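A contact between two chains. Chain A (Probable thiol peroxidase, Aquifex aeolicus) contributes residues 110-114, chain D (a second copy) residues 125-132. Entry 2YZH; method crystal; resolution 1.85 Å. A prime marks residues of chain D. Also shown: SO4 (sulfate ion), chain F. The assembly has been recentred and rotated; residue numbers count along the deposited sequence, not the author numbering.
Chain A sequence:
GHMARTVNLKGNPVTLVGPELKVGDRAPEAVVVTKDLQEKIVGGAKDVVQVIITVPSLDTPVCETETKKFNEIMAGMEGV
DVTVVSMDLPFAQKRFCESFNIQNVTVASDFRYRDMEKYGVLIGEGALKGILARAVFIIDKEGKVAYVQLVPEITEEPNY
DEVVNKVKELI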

ATOM      1  N   ASP A 110     -12.124  -2.598   4.205  1.00 11.03           N
ATOM      2  CA  ASP A 110     -11.205  -1.515   3.872  1.00 11.99           C
ATOM      3  C   ASP A 110      -9.928  -2.087   3.235  1.00 12.93           C
ATOM      4  O   ASP A 110      -8.884  -1.433   3.194  1.00 13.64           O
ATOM      5  CB  ASP A 110     -10.889  -0.719   5.150  1.00 14.07           C
ATOM      6  CG  ASP A 110     -10.021   0.495   4.896  1.00 15.62           C
ATOM      7  OD1 ASP A 110     -10.154   1.133   3.832  1.00 14.52           O
ATOM      8  OD2 ASP A 110      -9.210   0.831   5.789  1.00 18.83           O
ATOM      9  N   PHE A 111     -10.029  -3.300   2.703  1.00 13.55           N
ATOM     10  CA  PHE A 111      -8.871  -3.966   2.105  1.00 12.26           C
ATOM     11  C   PHE A 111      -8.276  -3.254   0.893  1.00 12.77           C
ATOM     12  O   PHE A 111      -7.058  -3.247   0.706  1.00  9.92           O
ATOM     13  CB  PHE A 111      -9.239  -5.400   1.698  1.00 13.03           C
ATOM     14  CG  PHE A 111      -9.794  -5.515   0.296  1.00 13.92           C
ATOM     15  CD1 PHE A 111      -8.947  -5.751  -0.786  1.00 12.72           C
ATOM     16  CD2 PHE A 111     -11.155  -5.343   0.055  1.00 13.49           C
ATOM     17  CE1 PHE A 111      -9.449  -5.811  -2.090  1.00 14.75           C
ATOM     18  CE2 PHE A 111     -11.664  -5.401  -1.242  1.00 14.48           C
ATOM     19  CZ  PHE A 111     -10.809  -5.636  -2.317  1.00 14.15           C
ATOM     20  N   ARG A 112      -9.130  -2.647   0.075  1.00 11.16           N
ATOM     21  CA  ARG A 112      -8.667  -2.005  -1.151  1.00 12.25           C
ATOM     22  C   ARG A 112      -7.764  -0.786  -1.021  1.00 13.18           C
ATOM     23  O   ARG A 112      -6.729  -0.718  -1.682  1.00 10.64           O
ATOM     24  CB  ARG A 112      -9.870  -1.662  -2.045  1.00 12.75           C
ATOM     25  CG  ARG A 112      -9.517  -1.033  -3.390  1.00 13.25           C
ATOM     26  CD  ARG A 112     -10.731  -1.092  -4.330  1.00 12.64           C
ATOM     27  NE  ARG A 112     -10.939  -2.457  -4.810  1.00 13.38           N
ATOM     28  CZ  ARG A 112     -12.106  -2.950  -5.222  1.00 14.71           C
ATOM     29  NH1 ARG A 112     -13.199  -2.195  -5.221  1.00 11.17           N
ATOM     30  NH2 ARG A 112     -12.176  -4.212  -5.627  1.00 12.94           N
ATOM     31  N   TYR A 113      -8.142   0.166  -0.172  1.00 11.06           N
ATOM     32  CA  TYR A 113      -7.356   1.385  -0.022  1.00 12.62           C
ATOM     33  C   TYR A 113      -6.805   1.609   1.381  1.00 13.11           C
ATOM     34  O   TYR A 113      -5.942   2.469   1.583  1.00 13.25           O
ATOM     35  CB  TYR A 113      -8.215   2.585  -0.425  1.00 11.75           C
ATOM     36  CG  TYR A 113      -8.690   2.549  -1.863  1.00 11.97           C
ATOM     37  CD1 TYR A 113      -7.783   2.667  -2.917  1.00 11.27           C
ATOM     38  CD2 TYR A 113     -10.047   2.432  -2.170  1.00 12.41           C
ATOM     39  CE1 TYR A 113      -8.214   2.678  -4.245  1.00 12.88           C
ATOM     40  CE2 TYR A 113     -10.490   2.444  -3.500  1.00 13.39           C
ATOM     41  CZ  TYR A 113      -9.563   2.570  -4.528  1.00 13.29           C
ATOM     42  OH  TYR A 113      -9.984   2.619  -5.838  1.00 12.72           O
ATOM     43  N   ARG A 114      -7.304   0.834   2.338  1.00 11.67           N
ATOM     44  CA  ARG A 114      -6.898   0.957   3.733  1.00 13.86           C
ATOM     45  C   ARG A 114      -7.027   2.418   4.168  1.00 14.26           C
ATOM     46  O   ARG A 114      -6.130   2.992   4.790  1.00 13.76           O
ATOM     47  CB  ARG A 114      -5.458   0.463   3.923  1.00 15.16           C
ATOM     48  CG  ARG A 114      -5.115   0.182   5.381  1.00 18.23           C
ATOM     49  CD  ARG A 114      -3.820  -0.601   5.522  1.00 20.74           C
ATOM     50  NE  ARG A 114      -2.649   0.202   5.186  1.00 21.94           N
ATOM     51  CZ  ARG A 114      -1.397  -0.238   5.256  1.00 23.47           C
ATOM     52  NH1 ARG A 114      -1.149  -1.480   5.647  1.00 22.54           N
ATOM     53  NH2 ARG A 114      -0.393   0.569   4.941  1.00 23.91           N
TER
ATOM     54  N   GLU D 125      -8.095  -3.947 -12.172  1.00 13.55           N
ATOM     55  CA  GLU D 125      -9.339  -3.270 -12.525  1.00 15.64           C
ATOM     56  C   GLU D 125     -10.571  -4.124 -12.261  1.00 15.75           C
ATOM     57  O   GLU D 125     -10.472  -5.330 -12.032  1.00 15.51           O
ATOM     58  CB  GLU D 125      -9.331  -2.848 -14.000  1.00 19.99           C
ATOM     59  CG  GLU D 125      -9.470  -3.992 -14.986  1.00 23.53           C
ATOM     60  CD  GLU D 125      -9.804  -3.517 -16.398  1.00 23.44           C
ATOM     61  OE1 GLU D 125     -10.838  -2.841 -16.586  1.00 29.52           O
ATOM     62  OE2 GLU D 125      -9.037  -3.824 -17.325  1.00 21.82           O
ATOM     63  N   GLY D 126     -11.732  -3.483 -12.280  1.00 14.16           N
ATOM     64  CA  GLY D 126     -12.969  -4.208 -12.065  1.00 17.27           C
ATOM     65  C   GLY D 126     -13.324  -4.433 -10.611  1.00 16.91           C
ATOM     66  O   GLY D 126     -12.663  -3.922  -9.699  1.00 14.20           O
ATOM     67  N   ALA D 127     -14.378  -5.212 -10.405  1.00 14.28           N
ATOM     68  CA  ALA D 127     -14.882  -5.523  -9.077  1.00 15.90           C
ATOM     69  C   ALA D 127     -13.885  -6.226  -8.170  1.00 14.89           C
ATOM     70  O   ALA D 127     -13.982  -6.118  -6.951  1.00 14.64           O
ATOM     71  CB  ALA D 127     -16.141  -6.373  -9.196  1.00 17.32           C
ATOM     72  N   LEU D 128     -12.945  -6.963  -8.751  1.00 13.92           N
ATOM     73  CA  LEU D 128     -11.960  -7.675  -7.939  1.00 13.82           C
ATOM     74  C   LEU D 128     -10.612  -6.958  -7.888  1.00 13.36           C
ATOM     75  O   LEU D 128      -9.593  -7.568  -7.566  1.00 12.97           O
ATOM     76  CB  LEU D 128     -11.765  -9.102  -8.468  1.00 14.29           C
ATOM     77  CG  LEU D 128     -12.998 -10.019  -8.475  1.00 17.11           C
ATOM     78  CD1 LEU D 128     -12.618 -11.391  -9.014  1.00 16.47           C
ATOM     79  CD2 LEU D 128     -13.555 -10.143  -7.073  1.00 16.57           C
ATOM     80  N   LYS D 129     -10.593  -5.671  -8.211  1.00 12.15           N
ATOM     81  CA  LYS D 129      -9.327  -4.944  -8.165  1.00 12.89           C
ATOM     82  C   LYS D 129      -8.743  -5.067  -6.753  1.00 11.74           C
ATOM     83  O   LYS D 129      -9.457  -4.894  -5.765  1.00 12.67           O
ATOM     84  CB  LYS D 129      -9.533  -3.467  -8.502  1.00 13.37           C
ATOM     85  CG  LYS D 129      -8.220  -2.703  -8.572  1.00 16.87           C
ATOM     86  CD  LYS D 129      -8.411  -1.213  -8.791  1.00 16.91           C
ATOM     87  CE  LYS D 129      -8.879  -0.522  -7.527  1.00 16.50           C
ATOM     88  NZ  LYS D 129      -8.516   0.925  -7.562  1.00 14.45           N
ATOM     89  N   GLY D 130      -7.452  -5.381  -6.665  1.00 11.55           N
ATOM     90  CA  GLY D 130      -6.810  -5.522  -5.366  1.00 11.80           C
ATOM     91  C   GLY D 130      -6.748  -6.949  -4.848  1.00 13.57           C
ATOM     92  O   GLY D 130      -6.141  -7.215  -3.806  1.00 12.18           O
ATOM     93  N   ILE D 131      -7.386  -7.860  -5.579  1.00 12.13           N
ATOM     94  CA  ILE D 131      -7.447  -9.281  -5.234  1.00 14.22           C
ATOM     95  C   ILE D 131      -6.489 -10.049  -6.149  1.00 12.64           C
ATOM     96  O   ILE D 131      -6.093  -9.542  -7.194  1.00 12.05           O
ATOM     97  CB  ILE D 131      -8.902  -9.806  -5.429  1.00 15.77           C
ATOM     98  CG1 ILE D 131      -9.845  -9.056  -4.483  1.00 21.33           C
ATOM     99  CG2 ILE D 131      -8.988 -11.296  -5.167  1.00 20.14           C
ATOM    100  CD1 ILE D 131      -9.467  -9.190  -3.014  1.00 18.41           C
ATOM    101  N   LEU D 132      -6.108 -11.265  -5.765  1.00 11.67           N
ATOM    102  CA  LEU D 132      -5.188 -12.041  -6.591  1.00 10.81           C
ATOM    103  C   LEU D 132      -5.918 -12.891  -7.626  1.00 11.51           C
ATOM    104  O   LEU D 132      -6.986 -13.444  -7.345  1.00 11.39           O
ATOM    105  CB  LEU D 132      -4.316 -12.957  -5.715  1.00 10.62           C
ATOM    106  CG  LEU D 132      -3.458 -12.291  -4.634  1.00 11.60           C
ATOM    107  CD1 LEU D 132      -2.497 -13.326  -4.058  1.00 10.85           C
ATOM    108  CD2 LEU D 132      -2.671 -11.122  -5.232  1.00  9.65           C
TER
HETATM  109  S   SO4 F 504     -13.531  -0.057 -13.338  1.00 41.15           S
HETATM  110  O1  SO4 F 504     -13.377   1.137 -14.188  1.00 38.13           O
HETATM  111  O2  SO4 F 504     -14.227  -1.115 -14.095  1.00 40.58           O
HETATM  112  O3  SO4 F 504     -12.199  -0.536 -12.911  1.00 39.05           O
HETATM  113  O4  SO4 F 504     -14.333   0.282 -12.147  1.00 39.28           O
HETATM  114  O   HOH W   1     -15.309  -3.760  -6.185  1.00 22.32           O

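Neither stretch forms a regular helix or strand. On chain A, Arg114 N bonds back to Asp110 O (2.9 Å) and holds the short segment in a compact bend. Chain D folds through two overlapping beta turns: a type I turn from Gly126′ to Lys129′, closed by Lys129′ N to Gly126′ O (3.1 Å), and a type II turn from Leu128′ to Ile131′, closed by Ile131′ N to Leu128′ O (3.0 Å). The closest CA atoms across the stretches are those of Arg112 and Gly130′, 5.8 Å apart.

Arg112 makes most of the polar contact. Its CA-to-CB bond points sideways, but the side chain, t at chi1 and chi2 and turned at chi3 (m), carries the guanidinium to the turns, where carbonyl oxygens lie near its plane. Lys129′ O accepts from both Arg112 NE (3.0 Å) and Arg112 NH2 (2.8 Å), a forked arrangement in which one carbonyl serves two N-H groups; Arg112 NH2 also donates to Ala127′ O (2.9 Å). Water 1 extends the link, accepting from Arg112 NH1 (2.8 Å) and donating to Ala127′ O (2.8 Å). Within this contact the guanidinium is met by backbone carbonyls; NH1 is also bonded elsewhere in the structure.

The Lys129′ side chain reaches Tyr113: its NZ donates to Tyr113 OH (2.8 Å), while its CE packs 3.7 Å from Arg112 CD, so methylene groups touch although both side chains are cationic.

The CA-to-CB bond of Phe111 points toward chain D, and its ring supplies the apolar contact, its CE1 3.5 Å from Ile131′ CD1. Gly130′ O and Lys129′ O lie at the ring edge. Gly130′ leaves room for this ring: a CB there would sit only 3.2 Å from Phe111 CE1, and its backbone angles (phi 95°, psi -6°) independently favour glycine. Beyond the contact, Gly126′ N donates to sulfate O3 (3.0 Å).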